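Local coordinates for HicB3 antitoxin (Yersinia pestis, PDB 4P78), which probably neutralises its partner toxin HicA3 by binding it in a toxin-antitoxin complex, at residues F8-E12 and G13-Y17; E40-A43 and V44-A48; E47-N51 and E52-L56; D69-L72 and K73-G76. All coordinates share one frame; numbering follows the deposited sequence.

Contact 1: F8-E12 and G13-Y17; sequences FKTVE and GFDGY
Gly13 is held by three hydrogen bonds, two to Thr10 and one to Lys9, where the chain turns back on itself. Its carbonyl O accepts the backbone N of Thr10 at 2.8 Å, an almost straight bond (176°), and the ammonium of Lys9, with NZ 2.9 Å from Gly13 O; the two donors approach from opposite faces of the carbonyl plane. Gly13 N in turn donates to Thr10 OG1 (2.9 Å). Thr10 can offer that oxygen because OG1 stands between its own N and carbonyl carbon (chi1 67°), which also turns CG2 against Asp15, 3.2 Å from OD1. Beyond the turn Phe8 and Asp15 form an antiparallel hydrogen-bonded pair: Phe8 N reaches Asp15 O at 2.7 Å, and Asp15 N returns a bond to Phe8 O. On the face that carries Phe8 and Asp15, the Phe8 ring turns an edge to Asp15 O and the CA of Gly16. It approaches Tyr17 obliquely: the planes differ by 29° and are slid apart, and CE2 of Phe8 touches CE2 of Tyr17 at 3.5 Å. The other face belongs to Lys9 and Phe14. Lys9, bent at chi2, lays CE over the Phe14 ring and holds NZ 4.5 Å from the Phe14 centroid, a cation-pi contact. Asp15 OD2 and the carboxylate of Glu12 bind the neighbouring HicA3 chain, through Ser50 and Arg46 with Lys47 respectively. The whole is a tight beta hairpin between strands 2-9 and 14-17 of the HicB-like antiparallel sheet, with toxin-binding groups at its turn.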
loop_
_atom_site.group_PDB
_atom_site.type_symbol
_atom_site.label_atom_id
_atom_site.label_comp_id
_atom_site.label_asym_id
_atom_site.label_seq_id
_atom_site.Cartn_x
_atom_site.Cartn_y
_atom_site.Cartn_z
ATOM N N PHE A 8 -9.728 -3.701 -0.342
ATOM C CA PHE A 8 -10.792 -3.326 -1.254
ATOM C C PHE A 8 -11.952 -2.791 -0.445
ATOM O O PHE A 8 -12.254 -3.308 0.634
ATOM C CB PHE A 8 -11.236 -4.528 -2.093
ATOM C CG PHE A 8 -10.122 -5.178 -2.834
ATOM C CD1 PHE A 8 -9.833 -4.809 -4.139
ATOM C CD2 PHE A 8 -9.340 -6.147 -2.223
ATOM C CE1 PHE A 8 -8.792 -5.413 -4.824
ATOM C CE2 PHE A 8 -8.297 -6.735 -2.904
ATOM C CZ PHE A 8 -8.023 -6.361 -4.208
ATOM N N LYS A 9 -12.598 -1.753 -0.955
ATOM C CA LYS A 9 -13.736 -1.150 -0.262
ATOM C C LYS A 9 -14.964 -2.066 -0.254
ATOM O O LYS A 9 -15.300 -2.662 -1.271
ATOM C CB LYS A 9 -14.089 0.184 -0.909
ATOM C CG LYS A 9 -14.069 1.347 0.053
ATOM C CD LYS A 9 -15.159 1.204 1.072
ATOM C CE LYS A 9 -14.894 2.056 2.304
ATOM N NZ LYS A 9 -15.827 1.678 3.406
ATOM N N THR A 10 -15.617 -2.179 0.902
ATOM C CA THR A 10 -16.894 -2.882 1.021
ATOM C C THR A 10 -17.919 -1.907 1.593
ATOM O O THR A 10 -17.577 -0.765 1.912
ATOM C CB THR A 10 -16.820 -4.123 1.948
ATOM O OG1 THR A 10 -16.574 -3.701 3.294
ATOM C CG2 THR A 10 -15.710 -5.087 1.514
ATOM N N VAL A 11 -19.164 -2.351 1.756
ATOM C CA VAL A 11 -20.162 -1.481 2.364
ATOM C C VAL A 11 -19.844 -1.306 3.855
ATOM O O VAL A 11 -19.956 -0.203 4.385
ATOM C CB VAL A 11 -21.610 -2.011 2.161
ATOM C CG1 VAL A 11 -21.823 -2.411 0.711
ATOM C CG2 VAL A 11 -21.932 -3.182 3.083
ATOM N N GLU A 12 -19.396 -2.377 4.511
ATOM C CA GLU A 12 -19.081 -2.340 5.940
ATOM C C GLU A 12 -17.822 -1.509 6.196
ATOM O O GLU A 12 -17.777 -0.692 7.119
ATOM C CB GLU A 12 -18.901 -3.761 6.489
ATOM C CG GLU A 12 -20.195 -4.560 6.692
ATOM C CD GLU A 12 -19.939 -6.063 6.778
ATOM O OE1 GLU A 12 -19.274 -6.601 5.856
ATOM O OE2 GLU A 12 -20.374 -6.704 7.771
ATOM N N GLY A 13 -16.806 -1.723 5.368
ATOM C CA GLY A 13 -15.573 -0.964 5.442
ATOM C C GLY A 13 -14.595 -1.456 4.386
ATOM O O GLY A 13 -14.620 -0.995 3.243
ATOM N N PHE A 14 -13.737 -2.401 4.764
ATOM C CA PHE A 14 -12.768 -2.969 3.831
ATOM C C PHE A 14 -12.575 -4.468 4.030
ATOM O O PHE A 14 -12.782 -4.996 5.119
ATOM C CB PHE A 14 -11.404 -2.294 3.974
ATOM C CG PHE A 14 -11.458 -0.792 3.959
ATOM C CD1 PHE A 14 -11.337 -0.098 2.770
ATOM C CD2 PHE A 14 -11.617 -0.078 5.140
ATOM C CE1 PHE A 14 -11.376 1.285 2.755
ATOM C CE2 PHE A 14 -11.662 1.303 5.131
ATOM C CZ PHE A 14 -11.540 1.982 3.937
ATOM N N ASP A 15 -12.136 -5.146 2.977
ATOM C CA ASP A 15 -11.564 -6.475 3.150
ATOM C C ASP A 15 -10.383 -6.641 2.209
ATOM O O ASP A 15 -10.088 -5.743 1.412
ATOM C CB ASP A 15 -12.623 -7.567 2.938
ATOM C CG ASP A 15 -13.255 -7.535 1.552
ATOM O OD1 ASP A 15 -14.401 -8.011 1.424
ATOM O OD2 ASP A 15 -12.619 -7.068 0.580
ATOM N N GLY A 16 -9.691 -7.770 2.312
ATOM C CA GLY A 16 -8.609 -8.055 1.399
ATOM C C GLY A 16 -7.839 -9.293 1.792
ATOM O O GLY A 16 -8.364 -10.160 2.483
ATOM N N TYR A 17 -6.588 -9.363 1.354
ATOM C CA TYR A 17 -5.763 -10.550 1.559
ATOM C C TYR A 17 -4.290 -10.166 1.542
ATOM O O TYR A 17 -3.939 -9.049 1.142
ATOM C CB TYR A 17 -6.058 -11.608 0.481
ATOM C CG TYR A 17 -6.038 -11.050 -0.933
ATOM C CD1 TYR A 17 -4.845 -10.967 -1.656
ATOM C CD2 TYR A 17 -7.212 -10.605 -1.547
ATOM C CE1 TYR A 17 -4.820 -10.455 -2.947
ATOM C CE2 TYR A 17 -7.194 -10.082 -2.832
ATOM C CZ TYR A 17 -5.996 -10.009 -3.526
ATOM O OH TYR A 17 -5.978 -9.503 -4.806
#

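Contact 2: E40-A43 and V44-A48; sequences EAFA and VHIEA
Successive i to i+4 bonds carry the chain from Glu40-Ala43 into Val44-Ala48, with Val44 N on Glu40 O (3.1 Å), His45 N on Ala41 O, Ile46 N on Phe42 O (2.9 Å) and Glu47 N on Ala43 O. This is regular alpha-helix, the middle of helix 31-52, which packs against the antitoxin's sheet. The side-chain contact is an i, i+4 pair on one side of the helix. With CG anti to the backbone N (chi1 -180°), the Phe42 ring presents a face to Ile46, one turn on. The isoleucine answers with the CG1 branch, which sits beside its own N; CG1 lies 3.7 Å above the ring plane, offset toward the rim on the CE2 side, and makes a CH-pi contact. The same phenyl also meets Tyr3 and touches Ile21 and Ile84, which places this side of the helix against the body of the fold. Polar groups on other sides serve the complex: His45 ND1 is hydrogen-bonded to Thr41 of the HicA3 chain and Glu47 OE1 pairs with Arg21 of that chain, while Glu40 forms a salt bridge with Lys36 one turn back. The same CG1 of Ile46 also lies 3.2 Å from Phe42 O, the oxygen that accepts the Ile46 N-H.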
loop_
_atom_site.group_PDB
_atom_site.type_symbol
_atom_site.label_atom_id
_atom_site.label_comp_id
_atom_site.label_asym_id
_atom_site.label_seq_id
_atom_site.Cartn_x
_atom_site.Cartn_y
_atom_site.Cartn_z
ATOM N N GLU A 40 -4.548 -11.436 12.928
ATOM C CA GLU A 40 -5.267 -12.598 13.403
ATOM C C GLU A 40 -5.367 -13.641 12.292
ATOM O O GLU A 40 -5.134 -14.824 12.530
ATOM C CB GLU A 40 -6.669 -12.209 13.901
ATOM C CG GLU A 40 -6.678 -11.419 15.217
ATOM C CD GLU A 40 -8.067 -10.890 15.588
ATOM O OE1 GLU A 40 -8.930 -10.805 14.692
ATOM O OE2 GLU A 40 -8.286 -10.546 16.772
ATOM N N ALA A 41 -5.735 -13.190 11.093
ATOM C CA ALA A 41 -5.867 -14.074 9.937
ATOM C C ALA A 41 -4.528 -14.751 9.653
ATOM O O ALA A 41 -4.461 -15.956 9.463
ATOM C CB ALA A 41 -6.350 -13.293 8.708
ATOM N N PHE A 42 -3.466 -13.954 9.666
ATOM C CA PHE A 42 -2.109 -14.445 9.469
ATOM C C PHE A 42 -1.760 -15.602 10.407
ATOM O O PHE A 42 -1.255 -16.645 9.968
ATOM C CB PHE A 42 -1.113 -13.297 9.670
ATOM C CG PHE A 42 0.334 -13.689 9.485
ATOM C CD1 PHE A 42 0.982 -13.449 8.285
ATOM C CD2 PHE A 42 1.057 -14.264 10.524
ATOM C CE1 PHE A 42 2.319 -13.785 8.120
ATOM C CE2 PHE A 42 2.394 -14.608 10.360
ATOM C CZ PHE A 42 3.022 -14.367 9.159
ATOM N N ALA A 43 -2.002 -15.407 11.702
ATOM C CA ALA A 43 -1.591 -16.401 12.692
ATOM C C ALA A 43 -2.370 -17.699 12.504
ATOM O O ALA A 43 -1.797 -18.782 12.468
ATOM C CB ALA A 43 -1.778 -15.863 14.093
ATOM N N VAL A 44 -3.682 -17.573 12.357
ATOM C CA VAL A 44 -4.544 -18.733 12.152
ATOM C C VAL A 44 -4.151 -19.496 10.880
ATOM O O VAL A 44 -4.151 -20.728 10.851
ATOM C CB VAL A 44 -6.028 -18.280 12.103
ATOM C CG1 VAL A 44 -6.923 -19.381 11.646
ATOM C CG2 VAL A 44 -6.458 -17.812 13.478
ATOM N N HIS A 45 -3.764 -18.753 9.850
ATOM C CA HIS A 45 -3.478 -19.325 8.542
ATOM C C HIS A 45 -2.130 -20.054 8.500
ATOM O O HIS A 45 -2.022 -21.146 7.945
ATOM C CB HIS A 45 -3.529 -18.217 7.478
ATOM C CG HIS A 45 -3.344 -18.708 6.075
ATOM N ND1 HIS A 45 -4.400 -19.052 5.259
ATOM C CD2 HIS A 45 -2.221 -18.918 5.344
ATOM C CE1 HIS A 45 -3.939 -19.440 4.082
ATOM N NE2 HIS A 45 -2.619 -19.376 4.111
ATOM N N ILE A 46 -1.105 -19.446 9.088
ATOM C CA ILE A 46 0.219 -20.054 9.139
ATOM C C ILE A 46 0.182 -21.371 9.922
ATOM O O ILE A 46 0.770 -22.369 9.516
ATOM C CB ILE A 46 1.265 -19.092 9.784
ATOM C CG1 ILE A 46 1.473 -17.868 8.895
ATOM C CG2 ILE A 46 2.572 -19.797 9.994
ATOM C CD1 ILE A 46 1.788 -18.199 7.463
ATOM N N GLU A 47 -0.527 -21.372 11.040
ATOM C CA GLU A 47 -0.617 -22.576 11.859
ATOM C C GLU A 47 -1.350 -23.700 11.124
ATOM O O GLU A 47 -0.996 -24.881 11.267
ATOM C CB GLU A 47 -1.274 -22.236 13.201
ATOM C CG GLU A 47 -0.249 -21.525 14.105
ATOM C CD GLU A 47 -0.807 -20.974 15.400
ATOM O OE1 GLU A 47 -2.046 -20.938 15.560
ATOM O OE2 GLU A 47 0.010 -20.564 16.258
ATOM N N ALA A 48 -2.341 -23.340 10.313
ATOM C CA ALA A 48 -3.025 -24.328 9.492
ATOM C C ALA A 48 -2.085 -24.912 8.428
ATOM O O ALA A 48 -2.082 -26.124 8.210
ATOM C CB ALA A 48 -4.263 -23.723 8.839
#

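Contact 3: E47-N51 and E52-L56; sequences EALMN and EGFPL
Leu49 O collects two amides at the end of helix 31-52. Phe54 N donates to Leu49 O at 2.9 Å, an i+5 to i bond of 154°, and Gly53 N adds a weak, bent bond; one residue earlier, Glu52 N closes a regular turn on Ala48 O at 3.0 Å. Gly53 has positive phi (83°), which swings the chain out of the helix. The 6→1 bond and the positive-phi glycine recall a Schellman motif, but its 5→2 bond is lacking, with Gly53 N 3.6 Å from Met50 O; this is a glycine C-cap. An apolar contact spans the cap as well: Leu49 CD2 meets Phe54 CB at 3.8 Å, the two side chains crossing at about a right angle, and the methyl lies at the edge of the phenyl ring. CB of Glu52 covers the centre of one ring face, while its carboxylate pairs with Arg18 of the neighbouring HicA3 chain. Leu56 folds back beside the helix, CD2 3.7 Å from Met50 CG and 4.0 Å from Leu49 CB. Thus the cap turns helix 31-52 into the loop that runs toward helix 63-67, with Leu49 and Phe54 also packed on the toxin chain.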
loop_
_atom_site.group_PDB
_atom_site.type_symbol
_atom_site.label_atom_id
_atom_site.label_comp_id
_atom_site.label_asym_id
_atom_site.label_seq_id
_atom_site.Cartn_x
_atom_site.Cartn_y
_atom_site.Cartn_z
ATOM N N GLU A 47 -0.527 -21.372 11.040
ATOM C CA GLU A 47 -0.617 -22.576 11.859
ATOM C C GLU A 47 -1.350 -23.700 11.124
ATOM O O GLU A 47 -0.996 -24.881 11.267
ATOM C CB GLU A 47 -1.274 -22.236 13.201
ATOM C CG GLU A 47 -0.249 -21.525 14.105
ATOM C CD GLU A 47 -0.807 -20.974 15.400
ATOM O OE1 GLU A 47 -2.046 -20.938 15.560
ATOM O OE2 GLU A 47 0.010 -20.564 16.258
ATOM N N ALA A 48 -2.341 -23.340 10.313
ATOM C CA ALA A 48 -3.025 -24.328 9.492
ATOM C C ALA A 48 -2.085 -24.912 8.428
ATOM O O ALA A 48 -2.082 -26.124 8.210
ATOM C CB ALA A 48 -4.263 -23.723 8.839
ATOM N N LEU A 49 -1.302 -24.062 7.758
ATOM C CA LEU A 49 -0.308 -24.542 6.780
ATOM C C LEU A 49 0.688 -25.527 7.393
ATOM O O LEU A 49 1.032 -26.545 6.785
ATOM C CB LEU A 49 0.462 -23.372 6.171
ATOM C CG LEU A 49 -0.327 -22.364 5.327
ATOM C CD1 LEU A 49 0.580 -21.207 4.940
ATOM C CD2 LEU A 49 -0.905 -23.027 4.084
ATOM N N MET A 50 1.154 -25.211 8.596
ATOM C CA MET A 50 2.133 -26.046 9.277
ATOM C C MET A 50 1.536 -27.356 9.744
ATOM O O MET A 50 2.215 -28.375 9.740
ATOM C CB MET A 50 2.724 -25.313 10.473
ATOM C CG MET A 50 3.616 -24.146 10.100
ATOM S SD MET A 50 4.291 -23.400 11.589
ATOM C CE MET A 50 5.104 -24.814 12.334
ATOM N N ASN A 51 0.269 -27.321 10.155
ATOM C CA ASN A 51 -0.424 -28.521 10.604
ATOM C C ASN A 51 -0.710 -29.459 9.439
ATOM O O ASN A 51 -0.699 -30.681 9.599
ATOM C CB ASN A 51 -1.730 -28.158 11.323
ATOM C CG ASN A 51 -2.520 -29.390 11.765
ATOM O OD1 ASN A 51 -3.248 -30.002 10.971
ATOM N ND2 ASN A 51 -2.382 -29.755 13.039
ATOM N N GLU A 52 -0.972 -28.885 8.268
ATOM C CA GLU A 52 -1.343 -29.677 7.099
ATOM C C GLU A 52 -0.148 -30.104 6.265
ATOM O O GLU A 52 -0.279 -30.982 5.419
ATOM C CB GLU A 52 -2.318 -28.907 6.201
ATOM C CG GLU A 52 -3.696 -28.612 6.836
ATOM C CD GLU A 52 -4.488 -29.876 7.165
ATOM O OE1 GLU A 52 -4.211 -30.943 6.576
ATOM O OE2 GLU A 52 -5.383 -29.806 8.030
ATOM N N GLY A 53 0.996 -29.455 6.474
ATOM C CA GLY A 53 2.209 -29.754 5.725
ATOM C C GLY A 53 2.285 -29.066 4.381
ATOM O O GLY A 53 2.944 -29.562 3.463
ATOM N N PHE A 54 1.614 -27.913 4.271
ATOM C CA PHE A 54 1.551 -27.156 3.019
ATOM C C PHE A 54 2.682 -26.126 2.996
ATOM O O PHE A 54 3.174 -25.738 4.053
ATOM C CB PHE A 54 0.184 -26.457 2.862
ATOM C CG PHE A 54 -1.001 -27.399 2.780
ATOM C CD1 PHE A 54 -0.833 -28.759 2.551
ATOM C CD2 PHE A 54 -2.297 -26.907 2.938
ATOM C CE1 PHE A 54 -1.937 -29.628 2.481
ATOM C CE2 PHE A 54 -3.411 -27.768 2.873
ATOM C CZ PHE A 54 -3.230 -29.129 2.644
ATOM N N PRO A 55 3.091 -25.670 1.795
ATOM C CA PRO A 55 4.158 -24.658 1.686
ATOM C C PRO A 55 3.893 -23.406 2.518
ATOM O O PRO A 55 2.773 -22.898 2.529
ATOM C CB PRO A 55 4.149 -24.286 0.203
ATOM C CG PRO A 55 3.499 -25.398 -0.480
ATOM C CD PRO A 55 2.532 -26.020 0.479
ATOM N N LEU A 56 4.919 -22.930 3.209
ATOM C CA LEU A 56 4.847 -21.691 3.964
ATOM C C LEU A 56 5.284 -20.520 3.084
ATOM O O LEU A 56 6.178 -20.671 2.261
ATOM C CB LEU A 56 5.728 -21.795 5.212
ATOM C CG LEU A 56 5.211 -22.761 6.272
ATOM C CD1 LEU A 56 6.346 -23.204 7.185
ATOM C CD2 LEU A 56 4.087 -22.072 7.066
#

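Contact 4: D69-L72 and K73-G76; sequences DPRL and KEEG
The guanidinium of Arg71 lies edge-on to the carboxylate of Asp69, while the Arg71 carbonyl is joined to the Glu74 carboxylate through water. This is the short helix 70-75, with Asp69 as its N-cap and Gly76, of positive phi, after it. The grip is side-on: NH1 of Arg71 takes the syn lone pair of Asp69 OD1 at 2.7 Å, and NE meets OD2 on the syn side at 3.0 Å, both oxygens near the guanidinium plane. OD2 also accepts the backbone N of Arg71 on its anti side, the capping bond and an Asx turn in form. Three bonds therefore fix the rotation of the carboxylate, and its charge next to the helix start probably suits the helix dipole. The remaining nitrogen, NH2, binds Gln56 of the HicA3 chain, and Glu75 makes a salt bridge to Arg55 of that chain. Across the segments Glu74 N donates to Pro70 O at 2.9 Å. CG of Glu74 packs over the same oxygen, and the extended chain carries OE2 to the water. Lys73 bends back along the proline, its CD 3.6 Å from Pro70 CA. The bridging water donates to both sides, 3.0 Å from Arg71 O and 3.1 Å from Glu74 OE2.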
loop_
_atom_site.group_PDB
_atom_site.type_symbol
_atom_site.label_atom_id
_atom_site.label_comp_id
_atom_site.label_asym_id
_atom_site.label_seq_id
_atom_site.Cartn_x
_atom_site.Cartn_y
_atom_site.Cartn_z
ATOM N N ASP A 69 1.716 -5.861 -9.807
ATOM C CA ASP A 69 0.623 -6.823 -9.563
ATOM C C ASP A 69 -0.704 -6.314 -10.113
ATOM O O ASP A 69 -1.286 -5.354 -9.598
ATOM C CB ASP A 69 0.489 -7.130 -8.064
ATOM C CG ASP A 69 -0.287 -8.419 -7.786
ATOM O OD1 ASP A 69 0.121 -9.170 -6.878
ATOM O OD2 ASP A 69 -1.298 -8.684 -8.467
ATOM N N PRO A 70 -1.204 -6.978 -11.160
ATOM C CA PRO A 70 -2.437 -6.580 -11.844
ATOM C C PRO A 70 -3.673 -6.595 -10.950
ATOM O O PRO A 70 -4.647 -5.926 -11.279
ATOM C CB PRO A 70 -2.573 -7.623 -12.956
ATOM C CG PRO A 70 -1.789 -8.780 -12.484
ATOM C CD PRO A 70 -0.639 -8.217 -11.717
ATOM N N ARG A 71 -3.630 -7.330 -9.842
ATOM C CA ARG A 71 -4.791 -7.425 -8.956
ATOM C C ARG A 71 -5.104 -6.064 -8.346
ATOM O O ARG A 71 -6.257 -5.750 -8.075
ATOM C CB ARG A 71 -4.561 -8.470 -7.861
ATOM C CG ARG A 71 -4.505 -9.884 -8.400
ATOM C CD ARG A 71 -4.136 -10.879 -7.320
ATOM N NE ARG A 71 -2.763 -10.711 -6.862
ATOM C CZ ARG A 71 -2.182 -11.503 -5.966
ATOM N NH1 ARG A 71 -0.921 -11.291 -5.590
ATOM N NH2 ARG A 71 -2.873 -12.498 -5.433
ATOM N N LEU A 72 -4.081 -5.242 -8.157
ATOM C CA LEU A 72 -4.327 -3.896 -7.651
ATOM C C LEU A 72 -5.130 -3.086 -8.672
ATOM O O LEU A 72 -6.156 -2.494 -8.334
ATOM C CB LEU A 72 -3.014 -3.199 -7.302
ATOM C CG LEU A 72 -2.368 -3.767 -6.029
ATOM C CD1 LEU A 72 -1.018 -3.119 -5.735
ATOM C CD2 LEU A 72 -3.310 -3.660 -4.816
ATOM N N LYS A 73 -4.678 -3.102 -9.921
ATOM C CA LYS A 73 -5.342 -2.391 -11.009
ATOM C C LYS A 73 -6.783 -2.882 -11.258
ATOM O O LYS A 73 -7.704 -2.077 -11.426
ATOM C CB LYS A 73 -4.505 -2.532 -12.281
ATOM C CG LYS A 73 -3.070 -1.973 -12.145
ATOM C CD LYS A 73 -2.030 -3.048 -12.464
ATOM C CE LYS A 73 -0.581 -2.561 -12.313
ATOM N NZ LYS A 73 0.283 -3.085 -13.430
ATOM N N GLU A 74 -6.974 -4.198 -11.260
ATOM C CA GLU A 74 -8.255 -4.820 -11.619
ATOM C C GLU A 74 -9.499 -4.375 -10.843
ATOM O O GLU A 74 -10.574 -4.195 -11.429
ATOM C CB GLU A 74 -8.148 -6.340 -11.461
ATOM C CG GLU A 74 -7.340 -7.045 -12.522
ATOM C CD GLU A 74 -7.083 -8.500 -12.156
ATOM O OE1 GLU A 74 -6.259 -9.155 -12.839
ATOM O OE2 GLU A 74 -7.700 -8.981 -11.173
ATOM N N GLU A 75 -9.390 -4.245 -9.527
ATOM C CA GLU A 75 -10.609 -4.160 -8.731
ATOM C C GLU A 75 -10.635 -3.016 -7.727
ATOM O O GLU A 75 -11.464 -3.003 -6.810
ATOM C CB GLU A 75 -10.841 -5.488 -7.995
ATOM C CG GLU A 75 -11.137 -6.686 -8.909
ATOM C CD GLU A 75 -12.443 -6.546 -9.688
ATOM O OE1 GLU A 75 -13.204 -5.574 -9.449
ATOM O OE2 GLU A 75 -12.707 -7.415 -10.548
ATOM N N GLY A 76 -9.748 -2.044 -7.898
ATOM C CA GLY A 76 -9.730 -0.920 -6.982
ATOM C C GLY A 76 -9.049 -1.309 -5.689
ATOM O O GLY A 76 -9.504 -0.963 -4.596
HETATM O O HOH W 1 -8.261 -8.015 -8.231
#

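From the N terminus, contact 1 closes the first hairpin, between strands 2-9 and 14-17. Contact 2 follows inside helix 31-52, and contact 3 takes over at its C-terminal end, sharing Glu47 and Ala48; Ile46 CG2 touches Leu56 CD2. Contact 4 spans the short helix 70-75, ahead of strand 78-83. All are local; contacts 2 and 3 overlap, the others follow in series, and none nests or crosses. In space contact 4 comes back against contact 1: Arg71 CD packs on Tyr17 OH and Glu75 O on the Phe8 ring, tying the late helix to the hairpin. Contacts 1 and 3 lie on opposite sides of the chain's centre, about 27 Å between centres, yet both reach the HicA3 chain.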